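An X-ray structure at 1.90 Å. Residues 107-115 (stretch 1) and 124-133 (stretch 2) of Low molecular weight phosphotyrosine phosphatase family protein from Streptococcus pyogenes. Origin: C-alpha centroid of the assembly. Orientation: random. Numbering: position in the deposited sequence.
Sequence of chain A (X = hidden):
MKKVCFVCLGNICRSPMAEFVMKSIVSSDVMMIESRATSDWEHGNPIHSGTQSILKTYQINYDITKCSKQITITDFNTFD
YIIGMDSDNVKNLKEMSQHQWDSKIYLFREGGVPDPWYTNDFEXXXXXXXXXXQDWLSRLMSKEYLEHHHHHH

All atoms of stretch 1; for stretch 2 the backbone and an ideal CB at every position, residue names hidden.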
# COMPACT_ATOMS: atom_id res chain seq x y z
N LEU A 107 -7.74 1.30 7.18
CA LEU A 107 -6.78 2.39 7.26
C LEU A 107 -5.40 1.83 7.55
O LEU A 107 -5.23 1.03 8.48
CB LEU A 107 -7.19 3.39 8.34
CG LEU A 107 -6.28 4.61 8.50
CD1 LEU A 107 -6.30 5.45 7.23
CD2 LEU A 107 -6.73 5.44 9.69
N PHE A 108 -4.40 2.27 6.78
CA PHE A 108 -3.04 1.74 6.92
C PHE A 108 -2.51 1.84 8.35
O PHE A 108 -1.89 0.89 8.84
CB PHE A 108 -2.09 2.46 5.96
CG PHE A 108 -0.68 1.95 6.02
CD1 PHE A 108 -0.31 0.83 5.29
CD2 PHE A 108 0.28 2.60 6.78
CE1 PHE A 108 0.99 0.35 5.33
CE2 PHE A 108 1.58 2.13 6.83
CZ PHE A 108 1.94 0.99 6.11
N ARG A 109 -2.72 2.97 9.01
CA ARG A 109 -2.30 3.12 10.39
C ARG A 109 -3.16 4.20 11.04
O ARG A 109 -3.49 5.20 10.40
CB ARG A 109 -0.80 3.47 10.50
CG ARG A 109 -0.44 4.88 10.07
CD ARG A 109 1.08 5.15 10.19
NE ARG A 109 1.59 5.01 11.55
CZ ARG A 109 1.61 5.99 12.45
NH1 ARG A 109 1.12 7.19 12.14
NH2 ARG A 109 2.10 5.78 13.67
N GLU A 110 -3.53 3.98 12.29
CA GLU A 110 -4.35 4.96 13.00
C GLU A 110 -3.61 6.29 13.10
O GLU A 110 -2.41 6.34 13.38
CB GLU A 110 -4.72 4.42 14.38
CG GLU A 110 -5.65 3.22 14.29
CD GLU A 110 -6.96 3.57 13.61
OE1 GLU A 110 -7.67 4.46 14.12
OE2 GLU A 110 -7.28 2.98 12.55
N GLY A 111 -4.34 7.38 12.84
CA GLY A 111 -3.74 8.69 12.67
C GLY A 111 -3.28 8.99 11.25
O GLY A 111 -3.44 10.12 10.76
N GLY A 112 -2.67 8.01 10.59
CA GLY A 112 -2.41 8.08 9.17
C GLY A 112 -0.93 8.22 8.86
O GLY A 112 -0.08 8.28 9.74
N VAL A 113 -0.65 8.24 7.57
CA VAL A 113 0.70 8.45 7.06
C VAL A 113 0.75 9.85 6.44
O VAL A 113 -0.02 10.13 5.51
CB VAL A 113 1.09 7.38 6.03
CG1 VAL A 113 2.46 7.65 5.48
CG2 VAL A 113 1.06 6.01 6.69
N PRO A 114 1.59 10.75 6.94
CA PRO A 114 1.68 12.09 6.34
C PRO A 114 1.94 11.99 4.84
O PRO A 114 2.67 11.12 4.38
CB PRO A 114 2.85 12.74 7.08
CG PRO A 114 2.92 12.00 8.39
CD PRO A 114 2.52 10.59 8.07
N ASP A 115 1.29 12.85 4.10
CA ASP A 115 1.30 12.85 2.65
C ASP A 115 2.54 13.59 2.16
O ASP A 115 2.62 14.82 2.28
CB ASP A 115 0.02 13.50 2.12
CG ASP A 115 -0.14 13.37 0.62
OD1 ASP A 115 0.78 12.85 -0.04
OD2 ASP A 115 -1.19 13.80 0.11
N UNK A 124 10.39 10.41 6.60
CA UNK A 124 9.28 10.19 7.53
C UNK A 124 8.29 9.17 6.98
O UNK A 124 7.83 8.28 7.70
CB UNK A 124 8.56 11.51 7.82
N UNK A 125 7.96 9.30 5.69
CA UNK A 125 7.04 8.35 5.04
C UNK A 125 7.58 6.94 5.13
O UNK A 125 6.86 6.00 5.49
CB UNK A 125 6.81 8.73 3.58
N UNK A 126 8.86 6.76 4.80
CA UNK A 126 9.44 5.43 4.82
C UNK A 126 9.37 4.83 6.21
O UNK A 126 8.94 3.68 6.38
CB UNK A 126 10.89 5.47 4.33
N UNK A 127 9.77 5.59 7.23
CA UNK A 127 9.78 5.05 8.59
C UNK A 127 8.38 4.63 9.03
O UNK A 127 8.21 3.58 9.66
CB UNK A 127 10.35 6.08 9.57
N UNK A 128 7.37 5.43 8.70
CA UNK A 128 6.00 5.08 9.10
C UNK A 128 5.44 3.93 8.27
O UNK A 128 4.65 3.12 8.79
CB UNK A 128 5.08 6.30 8.97
N UNK A 129 5.79 3.86 6.99
CA UNK A 129 5.33 2.76 6.15
C UNK A 129 5.99 1.46 6.59
O UNK A 129 5.36 0.40 6.64
CB UNK A 129 5.63 3.04 4.68
N UNK A 130 7.27 1.55 6.93
CA UNK A 130 8.04 0.39 7.35
C UNK A 130 7.49 -0.19 8.66
O UNK A 130 7.37 -1.41 8.80
CB UNK A 130 9.51 0.77 7.51
N UNK A 131 7.14 0.68 9.61
CA UNK A 131 6.54 0.21 10.86
C UNK A 131 5.12 -0.31 10.64
O UNK A 131 4.74 -1.33 11.22
CB UNK A 131 6.53 1.34 11.90
N UNK A 132 4.33 0.38 9.82
CA UNK A 132 2.97 -0.07 9.55
C UNK A 132 2.93 -1.38 8.79
O UNK A 132 2.01 -2.19 8.99
CB UNK A 132 2.21 1.00 8.76
N UNK A 133 3.89 -1.60 7.91
CA UNK A 133 3.98 -2.90 7.24
C UNK A 133 4.27 -4.00 8.24
O UNK A 133 3.70 -5.10 8.14
CB UNK A 133 5.06 -2.88 6.16

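Backbone angles near -60/-45 from 124 through 133, with the N of each residue from 128 onward bonded to the O four residues earlier, make stretch 2 helical throughout. One flank of this helix lies against stretch 1, so the direction of each CA-to-CB bond sorts the positions.

At position 124 the bond points toward stretch 1, but nothing there lies within 5.5 Å of the ideal CB. The ideal CB is just short of Pro114, so a side chain of medium or greater length would reach it; no charge of stretch 1 is close by, so polar or aliphatic chains would both serve. The residue is Glu124, extended with chi1 and chi2 both t; its OE1 comes to 3.8 Å from CB of Pro114, a packing contact.

Position 125 points sideways, its ideal CB 4.8 Å from Pro114 O and 4.9 Å from Val113 CG1. A small or beta-branched residue fits, with either a methyl or a hydroxyl plausible. Thr125 places CG2 4.2 Å from Val113 CG1, while its OG1 is hydrogen-bonded elsewhere in the structure.

Position 126 points away and 127 is out of reach, with nothing of stretch 1 within 5.5 Å of either ideal CB, so polar, aromatic or aliphatic side chains would all be possible. They are Tyr126 and Gln127.

Position 128 points toward stretch 1 and has three carbon neighbours close by: its ideal CB is 4.3 Å from Arg109 CD, 4.6 Å from Val113 CG1 and 5.1 Å from Pro114 CD. These neighbours favour a medium aliphatic chain; Leu, Ile or Met would all be reasonable. Leu128, with chi1 m and chi2 t, sets CD1 3.5 Å from Pro114 CD and CD2 3.9 Å from Arg109 CZ, over one face of the guanidinium. That group is held by a hydrogen bond from Arg109 NH1 to Gly112 O (2.9 Å, 160°) across the type II turn, leaving a flat surface for the methyl.

Position 129 points sideways, with its ideal CB 4.5 Å from Phe108 CZ. A compact apolar group suits the space between Phe108 and Val113. Val129 fills it with both methyls: CG1 is 4.4 Å from Phe108 CZ, and CG2 is 4.4 Å from Val113 CG1.

Position 130 points away and 131 sideways, both with open space around the ideal CB as far as stretch 1 is concerned; long polar chains are natural candidates. They are Arg130 and Lys131, neither making a close contact here.

Position 132 is the most tightly determined. Its CA lies 6.2 Å from CA of Arg109, and an ideal CB would sit 2.3 Å from Phe108 CE2, a clash. Its helical angles (-66/-34) do not themselves demand glycine, but the ring does. Gly132 lets Phe108 CZ approach its carbonyl C to 3.7 Å.

Position 133 points sideways, its ideal CB 5.0 Å from Phe108 CZ, which suits a small or medium apolar residue such as Ala, Cys or Val. Cys133, chi1 m, brings SG to 4.2 Å from Phe108 CZ, at the ring edge.

Stretch 2, residues 124-133: ETYQLVRKGC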
# COMPACT_ATOMS: atom_id res chain seq x y z
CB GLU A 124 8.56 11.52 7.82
CG GLU A 124 7.32 11.36 8.75
CD GLU A 124 6.63 12.69 9.10
OE1 GLU A 124 6.38 13.52 8.20
OE2 GLU A 124 6.33 12.90 10.30
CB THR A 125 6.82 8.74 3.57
OG1 THR A 125 6.38 10.10 3.48
CG2 THR A 125 5.79 7.82 2.92
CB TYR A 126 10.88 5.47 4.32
CG TYR A 126 11.58 4.14 4.52
CD1 TYR A 126 11.33 3.08 3.67
CD2 TYR A 126 12.45 3.95 5.58
CE1 TYR A 126 11.94 1.86 3.86
CE2 TYR A 126 13.07 2.73 5.77
CZ TYR A 126 12.80 1.69 4.91
OH TYR A 126 13.42 0.47 5.10
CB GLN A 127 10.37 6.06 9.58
CG GLN A 127 11.81 6.50 9.30
CD GLN A 127 12.80 5.34 9.31
OE1 GLN A 127 12.56 4.29 9.92
NE2 GLN A 127 13.93 5.53 8.64
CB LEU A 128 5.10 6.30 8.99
CG LEU A 128 5.54 7.36 10.00
CD1 LEU A 128 4.87 8.69 9.75
CD2 LEU A 128 5.26 6.86 11.41
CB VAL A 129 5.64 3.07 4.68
CG1 VAL A 129 5.60 1.81 3.83
CG2 VAL A 129 4.68 4.10 4.17
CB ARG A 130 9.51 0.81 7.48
CG ARG A 130 10.45 -0.17 8.18
CD ARG A 130 10.82 -1.26 7.23
NE ARG A 130 11.44 -2.40 7.93
CZ ARG A 130 11.84 -3.51 7.30
NH1 ARG A 130 12.38 -4.49 8.02
NH2 ARG A 130 11.72 -3.61 5.96
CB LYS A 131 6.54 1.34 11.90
CG LYS A 131 7.95 1.79 12.32
CD LYS A 131 7.94 2.70 13.56
CE LYS A 131 7.39 4.10 13.26
NZ LYS A 131 7.41 5.00 14.47
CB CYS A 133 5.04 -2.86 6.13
SG CYS A 133 4.48 -1.98 4.65
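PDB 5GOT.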